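Branched-chain-amino-acid aminotransferase (Pseudomonas aeruginosa, PDB 6NST) catalyses the reversible, pyridoxal 5'-phosphate-dependent transfer of amino groups between leucine, isoleucine or valine and 2-oxoglutarate, the last step of branched-chain amino-acid biosynthesis. Local coordinates at the interface of chains A and B. Coordinates in Å, arbitrary orientation; residue numbers count along the deposited sequence, not the author numbering. Chains: chain A/B, Branched-chain-amino-acid aminotransferase.

Contact 1: the interface of chains A and B. Residues chain A 24, 101, 103, 121; chain B 26, 31-32.
A:Met101 drapes its side chain across the imidazole of B:His32, showing how a flexible thioether can follow the surface of a rigid ring. CB starts the run 3.8 Å from B:His32 CE1, and CG lies 3.6 Å from the same carbon. The chain bends about CB-CG (chi2 -92°) and again about CG-SD (chi3 -76°), which carries CE back over the ring face, 3.4 Å from B:His32 NE2, in a CH-pi contact. That methyl group also stands above the face of the B:His31 ring. B:His32 is fixed in rotation within its own chain, because NE2 donates a 2.8 Å hydrogen bond to B:Val26 O, in the imidazole plane and onto a carbonyl lone pair.

B:His31, an engineered residue, turns its CE1-NE2 edge to the face of A:Phe103, the planes 75° apart and NE2 3.3 Å from A:Phe103 CD1. A:Ile121 and B:Val26 meet tip to tip, CG2 to CG2, at 3.5 Å. The same valine methyl lies 3.8 Å from A:Phe103 CE2, so one methyl group touches both A:Ile121 and A:Phe103.

The chain A wall is made by strands 96-104 and 118-126, with A:Thr24 of strand 23-25 at its margin; chain B brings helix 29-33 and the loop before it.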
# COMPACT_ATOMS: atom_id res chain seq x y z
N THR A 24 3.91 30.79 -27.90
CA THR A 24 2.62 30.12 -27.90
C THR A 24 1.65 30.95 -27.09
O THR A 24 2.05 31.75 -26.24
CB THR A 24 2.71 28.70 -27.33
OG1 THR A 24 1.41 28.09 -27.35
CG2 THR A 24 3.22 28.73 -25.90
N MET A 101 9.90 18.80 -27.84
CA MET A 101 8.75 18.87 -26.96
C MET A 101 7.47 18.87 -27.78
O MET A 101 7.33 19.66 -28.73
CB MET A 101 8.82 20.11 -26.06
CG MET A 101 7.93 20.04 -24.83
SD MET A 101 6.30 20.75 -25.09
CE MET A 101 6.69 22.50 -25.03
N PHE A 103 3.29 19.18 -27.58
CA PHE A 103 2.30 19.76 -26.68
C PHE A 103 1.02 20.08 -27.43
O PHE A 103 1.03 20.34 -28.63
CB PHE A 103 2.84 21.02 -25.98
CG PHE A 103 3.11 22.18 -26.91
CD1 PHE A 103 2.16 23.18 -27.08
CD2 PHE A 103 4.31 22.28 -27.59
CE1 PHE A 103 2.41 24.25 -27.92
CE2 PHE A 103 4.57 23.35 -28.43
CZ PHE A 103 3.61 24.34 -28.60
N ILE A 121 7.97 21.50 -30.95
CA ILE A 121 9.08 22.45 -30.98
C ILE A 121 10.36 21.73 -30.62
O ILE A 121 10.37 20.80 -29.80
CB ILE A 121 8.85 23.65 -30.04
CG1 ILE A 121 8.56 23.18 -28.60
CG2 ILE A 121 7.75 24.54 -30.56
CD1 ILE A 121 9.76 23.31 -27.67
N VAL B 26 7.83 29.58 -26.08
CA VAL B 26 7.56 28.15 -26.09
C VAL B 26 8.46 27.39 -25.12
O VAL B 26 8.15 26.25 -24.75
CB VAL B 26 7.69 27.60 -27.53
CG1 VAL B 26 9.15 27.32 -27.87
CG2 VAL B 26 6.82 26.37 -27.70
N HIS B 31 5.26 25.27 -18.94
CA HIS B 31 4.83 24.49 -20.10
C HIS B 31 5.55 23.15 -20.17
O HIS B 31 4.94 22.14 -20.54
CB HIS B 31 5.09 25.30 -21.37
CG HIS B 31 4.24 24.90 -22.53
ND1 HIS B 31 4.16 25.64 -23.69
CD2 HIS B 31 3.43 23.83 -22.72
CE1 HIS B 31 3.34 25.05 -24.54
NE2 HIS B 31 2.88 23.94 -23.97
N HIS B 32 6.82 23.11 -19.78
CA HIS B 32 7.64 21.92 -19.94
C HIS B 32 7.65 21.01 -18.72
O HIS B 32 7.87 19.81 -18.87
CB HIS B 32 9.09 22.31 -20.27
CG HIS B 32 9.27 22.85 -21.65
ND1 HIS B 32 9.93 22.14 -22.64
CD2 HIS B 32 8.90 24.02 -22.22
CE1 HIS B 32 9.95 22.85 -23.75
NE2 HIS B 32 9.33 23.99 -23.53

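Contact 2: the interface of chains A and B. Residues chain A 69, 153-154, 156; chain B 147-148, 167, 170.
Two loops meet between the chains here, A:Asn153 to A:Met156 against B:Phe147 and B:Thr148, with helix 166-177 of chain B beneath them. The backbone N-H of B:Thr148 donates to A:Asn153 O at 3.0 Å, approaching from 30° outside the carbonyl plane. Next to it, B:Asn167 joins both chains through one amide nitrogen: ND2 reaches A:Ile154 O at 3.1 Å, in the carbonyl plane and on a lone pair, and B:Thr148 O of its own chain at 2.9 Å. CG of this asparagine points away from its backbone N (chi1 174°), which sends the amide off the helix toward the loops. Two acceptors on one group should hold the amide against flipping.

On the A:Asn153 side, a water links ND2 to the hydroxyl OG1 of B:Thr148; the two stand 3.1 Å apart, at most a weak direct bond. The A:Met156 side is apolar. A:Met156 CE touches B:Phe147 CE1 at 3.6 Å, coming at about a right angle, while A:Met156 CG is met by the branch tip CD1 of B:Leu170 at 3.9 Å. B:Leu170 CB backs one face of the phenyl ring. In the fold, the chain A loop lies just ahead of A:Lys160, expected to carry pyridoxal phosphate but without it here.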
# COMPACT_ATOMS: atom_id res chain seq x y z
N MET A 69 0.43 8.55 -24.13
CA MET A 69 -0.49 9.62 -23.77
C MET A 69 -1.58 9.84 -24.81
O MET A 69 -2.37 10.78 -24.66
CB MET A 69 0.28 10.93 -23.57
CG MET A 69 1.33 10.85 -22.47
SD MET A 69 0.59 10.48 -20.88
CE MET A 69 2.05 10.25 -19.87
N ASN A 153 0.65 3.21 -11.56
CA ASN A 153 -0.73 3.27 -12.02
C ASN A 153 -1.38 4.63 -11.80
O ASN A 153 -2.58 4.78 -12.06
CB ASN A 153 -1.57 2.18 -11.34
CG ASN A 153 -2.87 1.91 -12.08
OD1 ASN A 153 -2.96 2.14 -13.29
ND2 ASN A 153 -3.88 1.44 -11.36
N ILE A 154 -0.62 5.62 -11.34
CA ILE A 154 -1.10 6.99 -11.25
C ILE A 154 -0.58 7.83 -12.39
O ILE A 154 -1.33 8.54 -13.06
CB ILE A 154 -0.73 7.60 -9.88
CG1 ILE A 154 -1.40 6.81 -8.75
CG2 ILE A 154 -1.11 9.07 -9.83
CD1 ILE A 154 -1.08 7.33 -7.36
N MET A 156 2.18 7.62 -15.92
CA MET A 156 2.74 6.66 -16.87
C MET A 156 4.26 6.78 -16.81
O MET A 156 4.86 7.63 -17.48
CB MET A 156 2.19 6.92 -18.26
CG MET A 156 0.66 6.84 -18.33
SD MET A 156 -0.01 5.21 -17.91
CE MET A 156 -0.51 5.44 -16.20
N PHE B 147 -7.15 4.09 -13.89
CA PHE B 147 -6.05 4.89 -13.39
C PHE B 147 -6.34 5.32 -11.96
O PHE B 147 -7.43 5.82 -11.66
CB PHE B 147 -5.82 6.12 -14.27
CG PHE B 147 -5.51 5.79 -15.70
CD1 PHE B 147 -4.22 5.44 -16.07
CD2 PHE B 147 -6.49 5.82 -16.67
CE1 PHE B 147 -3.92 5.14 -17.39
CE2 PHE B 147 -6.21 5.52 -17.98
CZ PHE B 147 -4.92 5.17 -18.34
N THR B 148 -5.36 5.13 -11.08
CA THR B 148 -5.51 5.49 -9.68
C THR B 148 -5.36 7.00 -9.50
O THR B 148 -4.53 7.63 -10.16
CB THR B 148 -4.48 4.75 -8.83
OG1 THR B 148 -4.65 3.34 -9.01
CG2 THR B 148 -4.63 5.09 -7.36
N ASN B 167 -3.37 13.04 -15.03
CA ASN B 167 -4.12 11.90 -14.50
C ASN B 167 -5.61 12.05 -14.77
O ASN B 167 -6.29 11.08 -15.11
CB ASN B 167 -3.83 11.76 -13.01
CG ASN B 167 -4.67 10.69 -12.34
OD1 ASN B 167 -5.72 10.98 -11.78
ND2 ASN B 167 -4.20 9.45 -12.39
N LEU B 170 -6.22 11.35 -18.61
CA LEU B 170 -6.15 9.92 -18.93
C LEU B 170 -7.43 9.21 -18.53
O LEU B 170 -7.93 8.35 -19.27
CB LEU B 170 -4.95 9.29 -18.23
CG LEU B 170 -3.55 9.66 -18.73
CD1 LEU B 170 -2.48 9.07 -17.84
CD2 LEU B 170 -3.36 9.20 -20.17
O HOH W 1 -2.94 1.18 -8.37

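Contact 3: the interface of chains A and B. Residues chain A 29, 33, 35, 111; chain B 165, 168-169, 172.
B:Met169 reaches from its helix into chain A, and its thioether is the centre of the first shell. SD rests 3.4 Å from A:Met35 CB and 3.5 Å from A:His29 CE1, in the latter case in the plane of the imidazole, at its edge. The shape of the chain explains this double contact: it is extended at chi2 (-176°), which pushes the sulfur well out from the helix, and bent at chi3 (60°), which brings the methyl group CE against both A:His29 CE1 (3.6 Å) and A:Met35 CG (3.7 Å).

A second contact runs alongside, where A:Tyr33 presents its ring edge to B:Tyr165: B:Tyr165 CB lies in the plane of the A:Tyr33 ring, 3.8 Å from its CD1. Also in the first shell, A:Leu111 CD1 approaches B:Met169 CG, and A:Leu111 CB packs on B:Leu172 CD2 at 3.6 Å; this leucine is poorly ordered, so its details deserve less weight.

Behind the first shell, A:Tyr33 probably steadies the histidine: its CD2 stands 3.4 Å above the centre of the A:His29 ring, so one tyrosine serves both as an interface residue and as a backing for its neighbour. B:Tyr165, B:Met169 and B:Leu172 are in turn spaced along helical segments 163-165 and 166-177. The site illustrates apolar docking of a helix face on a partner subunit, and probably helps to hold the two chains together.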
# COMPACT_ATOMS: atom_id res chain seq x y z
N HIS A 29 -2.93 24.47 -24.02
CA HIS A 29 -3.54 23.41 -23.21
C HIS A 29 -2.51 22.71 -22.34
O HIS A 29 -2.73 22.50 -21.14
CB HIS A 29 -4.26 22.41 -24.12
CG HIS A 29 -5.17 21.48 -23.39
ND1 HIS A 29 -4.73 20.32 -22.79
CD2 HIS A 29 -6.51 21.53 -23.18
CE1 HIS A 29 -5.76 19.70 -22.24
NE2 HIS A 29 -6.85 20.41 -22.45
N TYR A 33 -2.53 22.11 -18.26
CA TYR A 33 -2.84 20.77 -17.78
C TYR A 33 -1.67 19.80 -17.86
O TYR A 33 -1.84 18.64 -17.48
CB TYR A 33 -4.03 20.20 -18.56
CG TYR A 33 -5.27 21.07 -18.49
CD1 TYR A 33 -6.06 21.08 -17.35
CD2 TYR A 33 -5.63 21.89 -19.55
CE1 TYR A 33 -7.19 21.88 -17.27
CE2 TYR A 33 -6.76 22.69 -19.48
CZ TYR A 33 -7.53 22.68 -18.33
OH TYR A 33 -8.65 23.47 -18.26
N MET A 35 -0.34 18.06 -20.06
CA MET A 35 -0.41 16.94 -21.00
C MET A 35 0.50 17.24 -22.19
O MET A 35 0.14 17.99 -23.10
CB MET A 35 -1.84 16.70 -21.46
CG MET A 35 -2.02 15.53 -22.41
SD MET A 35 -1.52 13.96 -21.68
CE MET A 35 -2.81 12.88 -22.31
N LEU A 111 -11.04 19.33 -20.13
CA LEU A 111 -10.25 18.12 -19.95
C LEU A 111 -10.50 17.14 -21.08
O LEU A 111 -9.78 17.12 -22.08
CB LEU A 111 -10.56 17.46 -18.60
CG LEU A 111 -9.95 18.07 -17.33
CD1 LEU A 111 -8.45 18.27 -17.49
CD2 LEU A 111 -10.65 19.36 -16.93
N TYR B 165 -3.02 17.42 -13.74
CA TYR B 165 -4.24 17.08 -14.46
C TYR B 165 -4.01 16.12 -15.62
O TYR B 165 -4.96 15.80 -16.34
CB TYR B 165 -4.94 18.35 -14.95
CG TYR B 165 -5.77 18.98 -13.86
CD1 TYR B 165 -5.19 19.80 -12.90
CD2 TYR B 165 -7.14 18.74 -13.78
CE1 TYR B 165 -5.94 20.37 -11.89
CE2 TYR B 165 -7.90 19.31 -12.77
CZ TYR B 165 -7.30 20.12 -11.83
OH TYR B 165 -8.06 20.69 -10.84
N SER B 168 -6.14 13.27 -14.64
CA SER B 168 -7.55 13.51 -14.93
C SER B 168 -7.85 13.28 -16.41
O SER B 168 -8.88 12.68 -16.75
CB SER B 168 -7.94 14.93 -14.53
OG SER B 168 -7.92 15.08 -13.12
N MET B 169 -6.97 13.74 -17.29
CA MET B 169 -7.21 13.58 -18.72
C MET B 169 -7.18 12.11 -19.13
O MET B 169 -8.04 11.66 -19.91
CB MET B 169 -6.18 14.37 -19.52
CG MET B 169 -6.30 15.87 -19.38
SD MET B 169 -5.12 16.73 -20.42
CE MET B 169 -5.62 16.13 -22.04
N LEU B 172 -10.52 10.63 -18.01
CA LEU B 172 -11.66 11.10 -18.79
C LEU B 172 -11.66 10.48 -20.18
O LEU B 172 -12.71 10.09 -20.69
CB LEU B 172 -11.66 12.63 -18.88
CG LEU B 172 -12.80 13.24 -19.71
CD1 LEU B 172 -14.15 12.77 -19.20
CD2 LEU B 172 -12.72 14.76 -19.70

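The three patches form a chain across one two-fold interface: centres of C-alpha atoms lie about 11 Å apart for contacts 2 and 3, 16 Å for contacts 1 and 3, and 21 Å for contacts 1 and 2. Helix 166-177 of chain B serves both contact 2 and contact 3. Helix 29-33 is used twice, from chain B in contact 1 and from chain A in contact 3, so symmetry places each copy in both kinds of contact. Polar loop pairing in contact 2 thus gives way to mainly apolar packing in contacts 3 and 1, consistent with a stable dimeric unit within the deposited hexamer.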